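Local coordinates for adhesion G-protein coupled receptor G6 (Danio rerio, PDB 6V55) that probably acts in cell adhesion and myelination as an adhesion G-protein coupled receptor, through a large glycosylated extracellular region that includes a calcium-binding CUB domain, at residues N32-P38 with N89-F95; S15-Y21 with K104-Y110; G57-R62 with A72-G76. All coordinates share one frame; numbering follows the deposited sequence.

Contact 1: residues N32-P38 with N89-F95; sequences NWTIQAP and NVMEVFF. With NAG (2-acetamido-2-deoxy-beta-D-glucopyranose), chain E.
Asn89 grips Ala37 twice. The backbone O of Asn89 accepts from Ala37 N at 3.0 Å, and Asn89 ND2 turns back to Ala37 O at 2.9 Å. This second bond is bent (130° at the hydrogen), and the acceptor lies tilted out of the amide plane. Val90 follows, CG1 3.7 Å from Thr34 CG2 and CG2 against the extended Gln36 chain. Met91 exchanges backbone hydrogen bonds with Ile35 in both directions. The two strands are antiparallel neighbours in one sheet of the CUB β-sandwich: Met91, Val93, Ile35 and Trp33 face the interior, whereas Glu92, Phe94, Thr34 and Asn32 lie on the glycan-bearing face. Glu92 runs alongside Thr34, whose OG1 donates to Asn32 OD1 at 3.0 Å within the Asn-X-Thr glycosylation sequon. An alanine in place of Thr34 removes both OG1 and CG2; Asn32 would then probably go unglycosylated, its OD1 without this donor, and Val90 CG1 would lose its methyl partner. Val93 pairs with Trp33 through two backbone bonds and sets CG1 4.0 Å from Trp33 CE3, its own O lying near the indole edge. Phe94 has CG beside its backbone N (chi1 -61°), which brings CE1 obliquely to 3.4 Å from Asn32 CG, with C8 of the linked N-acetylglucosamine beyond. At Phe95, CB meets the indole edge, 3.8 Å from Trp33 CZ3, while the ring leads on to edge-to-face contacts with Tyr25 and Phe106.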
loop_
_atom_site.group_PDB
_atom_site.type_symbol
_atom_site.label_atom_id
_atom_site.label_comp_id
_atom_site.label_asym_id
_atom_site.label_seq_id
_atom_site.Cartn_x
_atom_site.Cartn_y
_atom_site.Cartn_z
ATOM N N ASN A 32 0.903 1.708 -6.114
ATOM C CA ASN A 32 2.364 1.860 -5.951
ATOM C C ASN A 32 2.576 3.371 -5.900
ATOM O O ASN A 32 2.811 4.017 -6.924
ATOM C CB ASN A 32 3.162 1.182 -7.083
ATOM C CG ASN A 32 4.708 1.436 -7.037
ATOM O OD1 ASN A 32 5.249 1.975 -6.087
ATOM N ND2 ASN A 32 5.412 0.988 -8.086
ATOM N N TRP A 33 2.517 3.916 -4.695
ATOM C CA TRP A 33 3.001 5.259 -4.424
ATOM C C TRP A 33 4.488 5.180 -4.105
ATOM O O TRP A 33 4.868 4.705 -3.030
ATOM C CB TRP A 33 2.248 5.851 -3.251
ATOM C CG TRP A 33 0.774 5.947 -3.434
ATOM C CD1 TRP A 33 0.096 6.925 -4.093
ATOM C CD2 TRP A 33 -0.216 5.067 -2.893
ATOM N NE1 TRP A 33 -1.253 6.699 -4.016
ATOM C CE2 TRP A 33 -1.469 5.565 -3.284
ATOM C CE3 TRP A 33 -0.163 3.905 -2.121
ATOM C CZ2 TRP A 33 -2.646 4.943 -2.939
ATOM C CZ3 TRP A 33 -1.345 3.290 -1.781
ATOM C CH2 TRP A 33 -2.561 3.813 -2.181
ATOM N N THR A 34 5.335 5.647 -5.017
ATOM C CA THR A 34 6.766 5.753 -4.750
ATOM C C THR A 34 7.088 7.202 -4.389
ATOM O O THR A 34 6.771 8.125 -5.138
ATOM C CB THR A 34 7.577 5.263 -5.953
ATOM O OG1 THR A 34 7.621 3.830 -5.932
ATOM C CG2 THR A 34 9.004 5.781 -5.926
ATOM N N ILE A 35 7.682 7.409 -3.225
ATOM C CA ILE A 35 8.024 8.745 -2.755
ATOM C C ILE A 35 9.524 8.923 -2.894
ATOM O O ILE A 35 10.295 8.192 -2.260
ATOM C CB ILE A 35 7.595 8.958 -1.304
ATOM C CG1 ILE A 35 6.182 8.412 -1.085
ATOM C CG2 ILE A 35 7.701 10.415 -0.984
ATOM C CD1 ILE A 35 5.771 8.295 0.379
ATOM N N GLN A 36 9.947 9.894 -3.706
ATOM C CA GLN A 36 11.365 10.098 -3.970
ATOM C C GLN A 36 11.803 11.493 -3.558
ATOM O O GLN A 36 11.178 12.491 -3.935
ATOM C CB GLN A 36 11.707 9.864 -5.431
ATOM C CG GLN A 36 13.190 9.711 -5.633
ATOM C CD GLN A 36 13.520 8.975 -6.897
ATOM O OE1 GLN A 36 14.557 8.310 -6.988
ATOM N NE2 GLN A 36 12.628 9.069 -7.885
ATOM N N ALA A 37 12.876 11.545 -2.786
ATOM C CA ALA A 37 13.552 12.734 -2.316
ATOM C C ALA A 37 14.925 12.840 -2.984
ATOM O O ALA A 37 15.455 11.837 -3.480
ATOM C CB ALA A 37 13.692 12.661 -0.785
ATOM N N PRO A 38 15.549 14.064 -3.029
ATOM C CA PRO A 38 16.938 14.156 -3.519
ATOM C C PRO A 38 17.954 13.535 -2.563
ATOM O O PRO A 38 17.593 13.111 -1.457
ATOM C CB PRO A 38 17.162 15.666 -3.664
ATOM C CG PRO A 38 16.126 16.297 -2.769
ATOM C CD PRO A 38 14.946 15.404 -2.866
ATOM N N ASN A 89 16.724 7.561 0.142
ATOM C CA ASN A 89 15.867 8.673 -0.225
ATOM C C ASN A 89 14.574 8.242 -0.904
ATOM O O ASN A 89 13.778 9.109 -1.276
ATOM C CB ASN A 89 16.620 9.645 -1.128
ATOM C CG ASN A 89 17.210 8.974 -2.322
ATOM O OD1 ASN A 89 17.411 7.758 -2.328
ATOM N ND2 ASN A 89 17.510 9.759 -3.347
ATOM N N VAL A 90 14.335 6.942 -1.089
ATOM C CA VAL A 90 13.091 6.472 -1.697
ATOM C C VAL A 90 12.305 5.628 -0.695
ATOM O O VAL A 90 12.844 4.691 -0.094
ATOM C CB VAL A 90 13.328 5.678 -2.992
ATOM C CG1 VAL A 90 12.080 5.704 -3.801
ATOM C CG2 VAL A 90 14.456 6.279 -3.811
ATOM N N MET A 91 11.024 5.959 -0.530
ATOM C CA MET A 91 10.075 5.151 0.229
ATOM C C MET A 91 8.911 4.772 -0.680
ATOM O O MET A 91 8.304 5.648 -1.303
ATOM C CB MET A 91 9.554 5.903 1.452
ATOM C CG MET A 91 8.496 5.131 2.218
ATOM S SD MET A 91 9.210 4.287 3.626
ATOM C CE MET A 91 9.183 5.638 4.779
ATOM N N GLU A 92 8.584 3.477 -0.740
ATOM C CA GLU A 92 7.511 2.961 -1.584
ATOM C C GLU A 92 6.418 2.359 -0.708
ATOM O O GLU A 92 6.714 1.564 0.190
ATOM C CB GLU A 92 8.057 1.913 -2.566
ATOM C CG GLU A 92 9.267 2.415 -3.346
ATOM C CD GLU A 92 9.673 1.521 -4.503
ATOM O OE1 GLU A 92 9.370 0.309 -4.494
ATOM O OE2 GLU A 92 10.309 2.038 -5.442
ATOM N N VAL A 93 5.165 2.740 -0.969
ATOM C CA VAL A 93 3.987 2.257 -0.244
ATOM C C VAL A 93 3.076 1.534 -1.230
ATOM O O VAL A 93 2.560 2.151 -2.167
ATOM C CB VAL A 93 3.217 3.401 0.429
ATOM C CG1 VAL A 93 1.935 2.876 1.067
ATOM C CG2 VAL A 93 4.066 4.083 1.465
ATOM N N PHE A 94 2.845 0.246 -1.002
ATOM C CA PHE A 94 1.957 -0.539 -1.846
ATOM C C PHE A 94 0.654 -0.814 -1.126
ATOM O O PHE A 94 0.595 -0.787 0.102
ATOM C CB PHE A 94 2.589 -1.866 -2.235
ATOM C CG PHE A 94 3.848 -1.712 -3.005
ATOM C CD1 PHE A 94 3.804 -1.499 -4.372
ATOM C CD2 PHE A 94 5.077 -1.753 -2.358
ATOM C CE1 PHE A 94 4.962 -1.344 -5.080
ATOM C CE2 PHE A 94 6.237 -1.602 -3.064
ATOM C CZ PHE A 94 6.182 -1.396 -4.431
ATOM N N PHE A 95 -0.391 -1.087 -1.903
ATOM C CA PHE A 95 -1.675 -1.477 -1.338
ATOM C C PHE A 95 -2.357 -2.410 -2.322
ATOM O O PHE A 95 -2.438 -2.103 -3.517
ATOM C CB PHE A 95 -2.546 -0.255 -1.044
ATOM C CG PHE A 95 -3.994 -0.580 -0.717
ATOM C CD1 PHE A 95 -4.330 -1.444 0.329
ATOM C CD2 PHE A 95 -5.025 0.006 -1.446
ATOM C CE1 PHE A 95 -5.678 -1.719 0.637
ATOM C CE2 PHE A 95 -6.370 -0.256 -1.137
ATOM C CZ PHE A 95 -6.696 -1.123 -0.095
HETATM C C1 NAG E . 6.858 1.146 -8.223
HETATM C C2 NAG E . 7.587 -0.016 -8.936
HETATM C C3 NAG E . 9.065 0.334 -9.163
HETATM C C4 NAG E . 9.204 1.635 -9.943
HETATM C C5 NAG E . 8.478 2.764 -9.204
HETATM C C6 NAG E . 8.442 4.040 -10.005
HETATM C C7 NAG E . 6.426 -2.094 -8.314
HETATM C C8 NAG E . 6.532 -3.388 -7.559
HETATM N N2 NAG E . 7.478 -1.276 -8.217
HETATM O O3 NAG E . 9.727 -0.721 -9.860
HETATM O O4 NAG E . 10.585 1.955 -10.107
HETATM O O5 NAG E . 7.103 2.408 -8.956
HETATM O O6 NAG E . 7.317 4.065 -10.874
HETATM O O7 NAG E . 5.430 -1.801 -8.977
#

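Contact 2: residues S15-Y21 with K104-Y110; sequences SFTSPCY and KGFHISY
An edge strand of the second CUB sheet forms here: Ser15, Phe16 and Thr17 of strand 13-17 run antiparallel to Ser109, Ile108 and His107 of strand 105-114, and a type II turn from Ser18 to Tyr21 then carries the chain away. Phe16 and Ile108 are the hydrogen-bonded pair, with Phe16 N to Ile108 O at 3.0 Å and a nearly straight return bond. On the interior face their side chains point the same way, Ile108 CB lying over one face of the Phe16 ring and CG2 3.6 Å from Phe16 CZ; Tyr110 CD1 comes in at the edge of that ring. Trp33 stacks on Phe16 from the other sheet. On the outer face, His107 has CG anti to its backbone N (chi1 -174°), which carries the imidazole diagonally across the strands to Ser15. NE2 and Ser15 OG form a hydrogen bond of 2.5 Å, a length too short to be taken literally. Thr17 CG2 and the Tyr21 ring both meet this imidazole obliquely. Phe106 O lies over one face of the Tyr21 ring, while Lys104 CD approaches it 3.7 Å from CE1; Tyr21 OH and Lys104 NZ both end on Asp49. Where the strand gives out, Ser18 N donates to Phe106 O, and Ser18 OG takes Phe106 N at 3.0 Å. Ser18 CB, in turn, sits over the centre of the Phe106 ring, 3.6 Å from its centroid. Gly105 allows this hydroxyl its place: a β-carbon there would clash with OG, and the backbone angles call for glycine on their own. OG thus stands in for Ser18 O, itself held from opposite faces by Thr17 OG1 and Tyr21 N, and the backbone N of buried Phe106 stays satisfied as strand 13-17 turns off.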
loop_
_atom_site.group_PDB
_atom_site.type_symbol
_atom_site.label_atom_id
_atom_site.label_comp_id
_atom_site.label_asym_id
_atom_site.label_seq_id
_atom_site.Cartn_x
_atom_site.Cartn_y
_atom_site.Cartn_z
ATOM N N SER A 15 0.329 14.584 0.850
ATOM C CA SER A 15 -0.652 13.653 1.364
ATOM C C SER A 15 -1.108 12.760 0.220
ATOM O O SER A 15 -1.148 13.186 -0.940
ATOM C CB SER A 15 -1.842 14.397 1.963
ATOM O OG SER A 15 -2.417 13.659 3.014
ATOM N N PHE A 16 -1.423 11.510 0.553
ATOM C CA PHE A 16 -2.131 10.640 -0.369
ATOM C C PHE A 16 -3.008 9.706 0.439
ATOM O O PHE A 16 -2.708 9.396 1.595
ATOM C CB PHE A 16 -1.202 9.857 -1.296
ATOM C CG PHE A 16 -0.265 8.910 -0.606
ATOM C CD1 PHE A 16 -0.570 7.559 -0.494
ATOM C CD2 PHE A 16 0.970 9.350 -0.165
ATOM C CE1 PHE A 16 0.311 6.690 0.118
ATOM C CE2 PHE A 16 1.868 8.480 0.446
ATOM C CZ PHE A 16 1.542 7.156 0.580
ATOM N N THR A 17 -4.118 9.291 -0.167
ATOM C CA THR A 17 -5.042 8.371 0.471
ATOM C C THR A 17 -5.225 7.144 -0.406
ATOM O O THR A 17 -4.922 7.153 -1.604
ATOM C CB THR A 17 -6.417 8.997 0.730
ATOM O OG1 THR A 17 -7.160 9.043 -0.489
ATOM C CG2 THR A 17 -6.334 10.401 1.304
ATOM N N SER A 18 -5.772 6.088 0.210
ATOM C CA SER A 18 -6.297 4.941 -0.529
ATOM C C SER A 18 -7.485 5.406 -1.380
ATOM O O SER A 18 -8.121 6.408 -1.033
ATOM C CB SER A 18 -6.752 3.860 0.451
ATOM O OG SER A 18 -7.835 4.327 1.249
ATOM N N PRO A 19 -7.766 4.735 -2.516
ATOM C CA PRO A 19 -8.847 5.197 -3.412
ATOM C C PRO A 19 -10.208 5.187 -2.733
ATOM O O PRO A 19 -10.487 4.305 -1.919
ATOM C CB PRO A 19 -8.791 4.206 -4.583
ATOM C CG PRO A 19 -7.849 3.097 -4.144
ATOM C CD PRO A 19 -6.913 3.740 -3.194
ATOM N N CYS A 20 -10.930 6.303 -2.924
ATOM C CA CYS A 20 -12.263 6.609 -2.395
ATOM C C CYS A 20 -12.294 6.872 -0.885
ATOM O O CYS A 20 -13.394 6.945 -0.323
ATOM C CB CYS A 20 -13.309 5.536 -2.752
ATOM S SG CYS A 20 -13.217 4.899 -4.442
ATOM N N TYR A 21 -11.131 7.041 -0.222
ATOM C CA TYR A 21 -11.090 7.448 1.193
ATOM C C TYR A 21 -11.715 8.835 1.346
ATOM O O TYR A 21 -11.447 9.719 0.530
ATOM C CB TYR A 21 -9.630 7.463 1.717
ATOM C CG TYR A 21 -9.403 7.945 3.158
ATOM C CD1 TYR A 21 -9.438 7.047 4.232
ATOM C CD2 TYR A 21 -9.165 9.301 3.452
ATOM C CE1 TYR A 21 -9.257 7.492 5.550
ATOM C CE2 TYR A 21 -9.012 9.743 4.746
ATOM C CZ TYR A 21 -9.047 8.838 5.788
ATOM O OH TYR A 21 -8.854 9.315 7.065
ATOM N N LYS A 104 -12.172 0.975 5.323
ATOM C CA LYS A 104 -12.102 2.404 5.045
ATOM C C LYS A 104 -10.863 2.765 4.238
ATOM O O LYS A 104 -10.927 3.593 3.322
ATOM C CB LYS A 104 -12.115 3.148 6.370
ATOM C CG LYS A 104 -12.272 4.638 6.279
ATOM C CD LYS A 104 -11.537 5.332 7.410
ATOM C CE LYS A 104 -11.865 4.754 8.787
ATOM N NZ LYS A 104 -11.088 5.382 9.909
ATOM N N GLY A 105 -9.739 2.123 4.532
ATOM C CA GLY A 105 -8.513 2.447 3.850
ATOM C C GLY A 105 -7.584 3.257 4.725
ATOM O O GLY A 105 -7.442 2.964 5.922
ATOM N N PHE A 106 -6.965 4.287 4.150
ATOM C CA PHE A 106 -5.901 4.958 4.867
ATOM C C PHE A 106 -5.633 6.342 4.303
ATOM O O PHE A 106 -5.955 6.644 3.151
ATOM C CB PHE A 106 -4.606 4.143 4.861
ATOM C CG PHE A 106 -4.183 3.634 3.513
ATOM C CD1 PHE A 106 -3.319 4.383 2.710
ATOM C CD2 PHE A 106 -4.573 2.369 3.075
ATOM C CE1 PHE A 106 -2.883 3.887 1.468
ATOM C CE2 PHE A 106 -4.148 1.868 1.840
ATOM C CZ PHE A 106 -3.306 2.626 1.042
ATOM N N HIS A 107 -4.997 7.157 5.142
ATOM C CA HIS A 107 -4.562 8.506 4.809
ATOM C C HIS A 107 -3.143 8.652 5.331
ATOM O O HIS A 107 -2.924 8.606 6.546
ATOM C CB HIS A 107 -5.484 9.549 5.443
ATOM C CG HIS A 107 -5.198 10.959 5.029
ATOM N ND1 HIS A 107 -5.782 12.042 5.647
ATOM C CD2 HIS A 107 -4.398 11.467 4.060
ATOM C CE1 HIS A 107 -5.343 13.156 5.091
ATOM N NE2 HIS A 107 -4.512 12.836 4.115
ATOM N N ILE A 108 -2.190 8.834 4.420
ATOM C CA ILE A 108 -0.768 8.859 4.730
ATOM C C ILE A 108 -0.214 10.240 4.389
ATOM O O ILE A 108 -0.487 10.777 3.310
ATOM C CB ILE A 108 -0.028 7.761 3.948
ATOM C CG1 ILE A 108 -0.535 6.376 4.355
ATOM C CG2 ILE A 108 1.483 7.854 4.111
ATOM C CD1 ILE A 108 0.106 5.265 3.530
ATOM N N SER A 109 0.539 10.825 5.313
ATOM C CA SER A 109 1.280 12.054 5.067
ATOM C C SER A 109 2.751 11.719 4.872
ATOM O O SER A 109 3.324 10.970 5.666
ATOM C CB SER A 109 1.130 13.015 6.240
ATOM O OG SER A 109 1.854 12.525 7.360
ATOM N N TYR A 110 3.362 12.280 3.830
ATOM C CA TYR A 110 4.785 12.101 3.597
ATOM C C TYR A 110 5.517 13.429 3.730
ATOM O O TYR A 110 4.949 14.506 3.537
ATOM C CB TYR A 110 5.065 11.482 2.228
ATOM C CG TYR A 110 4.655 12.284 1.009
ATOM C CD1 TYR A 110 3.351 12.219 0.528
ATOM C CD2 TYR A 110 5.589 13.053 0.301
ATOM C CE1 TYR A 110 2.966 12.916 -0.597
ATOM C CE2 TYR A 110 5.211 13.760 -0.841
ATOM C CZ TYR A 110 3.888 13.687 -1.280
ATOM O OH TYR A 110 3.471 14.373 -2.407
HETATM O O HOH W 1 0.399 14.774 -2.849
#

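Contact 3: residues G57-R62 with A72-G76. With CA (calcium ion), chain C.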
loop_
_atom_site.group_PDB
_atom_site.type_symbol
_atom_site.label_atom_id
_atom_site.label_comp_id
_atom_site.label_asym_id
_atom_site.label_seq_id
_atom_site.Cartn_x
_atom_site.Cartn_y
_atom_site.Cartn_z
ATOM N N GLY A 57 -1.539 -13.316 8.622
ATOM C CA GLY A 57 -0.535 -13.108 7.599
ATOM C C GLY A 57 -0.892 -12.059 6.571
ATOM O O GLY A 57 -0.224 -11.993 5.527
ATOM N N CYS A 58 -1.929 -11.251 6.847
ATOM C CA CYS A 58 -2.410 -10.142 6.011
ATOM C C CYS A 58 -2.728 -10.581 4.569
ATOM O O CYS A 58 -2.508 -9.835 3.608
ATOM C CB CYS A 58 -1.415 -8.967 6.083
ATOM S SG CYS A 58 -1.568 -7.932 7.651
ATOM N N ILE A 59 -3.251 -11.810 4.419
ATOM C CA ILE A 59 -3.363 -12.432 3.101
ATOM C C ILE A 59 -4.613 -12.023 2.341
ATOM O O ILE A 59 -4.822 -12.503 1.215
ATOM C CB ILE A 59 -3.325 -13.976 3.182
ATOM C CG1 ILE A 59 -4.580 -14.525 3.850
ATOM C CG2 ILE A 59 -2.097 -14.470 3.934
ATOM C CD1 ILE A 59 -4.898 -15.946 3.418
ATOM N N TYR A 60 -5.441 -11.135 2.900
ATOM C CA TYR A 60 -6.629 -10.652 2.194
ATOM C C TYR A 60 -6.344 -9.272 1.607
ATOM O O TYR A 60 -6.084 -9.168 0.405
ATOM C CB TYR A 60 -7.849 -10.615 3.117
ATOM C CG TYR A 60 -8.399 -11.983 3.517
ATOM C CD1 TYR A 60 -8.013 -13.134 2.852
ATOM C CD2 TYR A 60 -9.313 -12.108 4.565
ATOM C CE1 TYR A 60 -8.503 -14.375 3.226
ATOM C CE2 TYR A 60 -9.808 -13.342 4.942
ATOM C CZ TYR A 60 -9.404 -14.465 4.266
ATOM O OH TYR A 60 -9.902 -15.700 4.619
ATOM N N ASP A 61 -6.385 -8.209 2.413
ATOM C CA ASP A 61 -5.911 -6.902 1.979
ATOM C C ASP A 61 -4.668 -6.566 2.772
ATOM O O ASP A 61 -4.651 -6.749 3.988
ATOM C CB ASP A 61 -6.937 -5.790 2.214
ATOM C CG ASP A 61 -8.308 -6.112 1.651
ATOM O OD1 ASP A 61 -8.389 -7.031 0.817
ATOM O OD2 ASP A 61 -9.300 -5.450 2.047
ATOM N N ARG A 62 -3.637 -6.035 2.116
ATOM C CA ARG A 62 -2.420 -5.670 2.834
ATOM C C ARG A 62 -1.852 -4.370 2.284
ATOM O O ARG A 62 -2.055 -4.027 1.118
ATOM C CB ARG A 62 -1.353 -6.782 2.768
ATOM C CG ARG A 62 -0.840 -7.090 1.383
ATOM C CD ARG A 62 0.401 -7.997 1.420
ATOM N NE ARG A 62 0.135 -9.295 2.036
ATOM C CZ ARG A 62 0.869 -10.397 1.863
ATOM N NH1 ARG A 62 1.953 -10.395 1.079
ATOM N NH2 ARG A 62 0.503 -11.521 2.480
ATOM N N ALA A 72 7.724 -4.509 5.021
ATOM C CA ALA A 72 6.804 -5.006 6.026
ATOM C C ALA A 72 5.358 -4.847 5.585
ATOM O O ALA A 72 4.984 -3.799 5.050
ATOM C CB ALA A 72 7.021 -4.295 7.344
ATOM N N LYS A 73 4.538 -5.875 5.851
ATOM C CA LYS A 73 3.124 -5.887 5.486
ATOM C C LYS A 73 2.256 -5.510 6.682
ATOM O O LYS A 73 2.612 -5.768 7.828
ATOM C CB LYS A 73 2.694 -7.249 4.939
ATOM C CG LYS A 73 3.095 -8.443 5.788
ATOM C CD LYS A 73 2.596 -9.761 5.212
ATOM C CE LYS A 73 3.095 -10.941 6.064
ATOM N NZ LYS A 73 2.562 -12.278 5.580
ATOM N N PHE A 74 1.114 -4.875 6.402
ATOM C CA PHE A 74 0.229 -4.325 7.425
ATOM C C PHE A 74 -1.224 -4.515 6.997
ATOM O O PHE A 74 -1.560 -4.328 5.824
ATOM C CB PHE A 74 0.456 -2.817 7.644
ATOM C CG PHE A 74 1.828 -2.448 8.134
ATOM C CD1 PHE A 74 2.084 -2.326 9.503
ATOM C CD2 PHE A 74 2.858 -2.178 7.231
ATOM C CE1 PHE A 74 3.347 -1.966 9.970
ATOM C CE2 PHE A 74 4.130 -1.823 7.685
ATOM C CZ PHE A 74 4.373 -1.716 9.063
ATOM N N CYS A 75 -2.087 -4.861 7.950
ATOM C CA CYS A 75 -3.530 -4.837 7.742
ATOM C C CYS A 75 -4.201 -4.607 9.088
ATOM O O CYS A 75 -3.534 -4.345 10.090
ATOM C CB CYS A 75 -4.050 -6.128 7.127
ATOM S SG CYS A 75 -3.564 -7.599 8.059
ATOM N N GLY A 76 -5.524 -4.757 9.105
ATOM C CA GLY A 76 -6.282 -4.549 10.326
ATOM C C GLY A 76 -6.232 -3.090 10.732
ATOM O O GLY A 76 -6.431 -2.190 9.906
HETATM CA CA CA C . -10.889 -7.175 0.632
HETATM O O HOH W 2 -11.297 -5.842 -1.515
#
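Gly57 O takes two donors: Lys73 NZ across the contact at 2.8 Å and, weakly, Arg62 NH2 of its own loop at 3.2 Å. The carbonyl belongs to a loop of the CUB domain, residues 57-62, that the Cys58-Cys75 disulfide ties to the end of edge strand 71-74. The disulfide has a left-handed twist (chi3 -86°), and Cys75 CB also packs against Asp61 O at 3.3 Å. Lys73 reaches the carbonyl with its chain fully extended beyond CG, and on the way its CD passes over the centre of the Arg62 guanidinium, 3.8 Å from CZ. The two cationic ends stand close together, and the shared carbonyl oxygen probably offsets part of their repulsion. Arg62 bends at chi3 (61°), which turns NE back to Cys58 O for a bond of 3.1 Å. That bond is nearly straight at the hydrogen (167°) and lies in the guanidinium plane, although it meets the carbonyl from above its own plane. Between the disulfide and Arg62 the loop presents Asp61 to the calcium ion, whose site is completed by Glu53, Asp98, Ser100, Val101 and a water. Both carboxylate oxygens bind the metal, OD1 at 2.5 Å and OD2 at 2.7 Å from calcium, and Tyr25 OH also hydrogen-bonds to Asp61 OD2.

How the contacts relate
All three contacts lie in the CUB domain, contact 3 nested along the chain within contact 1 and contact 1 within contact 2. Contacts 1 and 2 pair strands in opposite sheets of the sandwich, and aromatic side chains from both interlock in its core, Trp33 meeting Phe106 there. Their outer faces differ: contact 1 carries a glycan, whereas contact 2 sends Tyr21 and Lys104 to Asp49. Contact 3 reaches the same sheet as contact 1 and touches it where Phe95 meets the Arg62 backbone. It has no strand pairing between its own two segments, which sit at the end of the 62-66/71-74 pair; a disulfide, carbonyl-bound cationic side chains and a calcium ligand hold this partly buried loop instead.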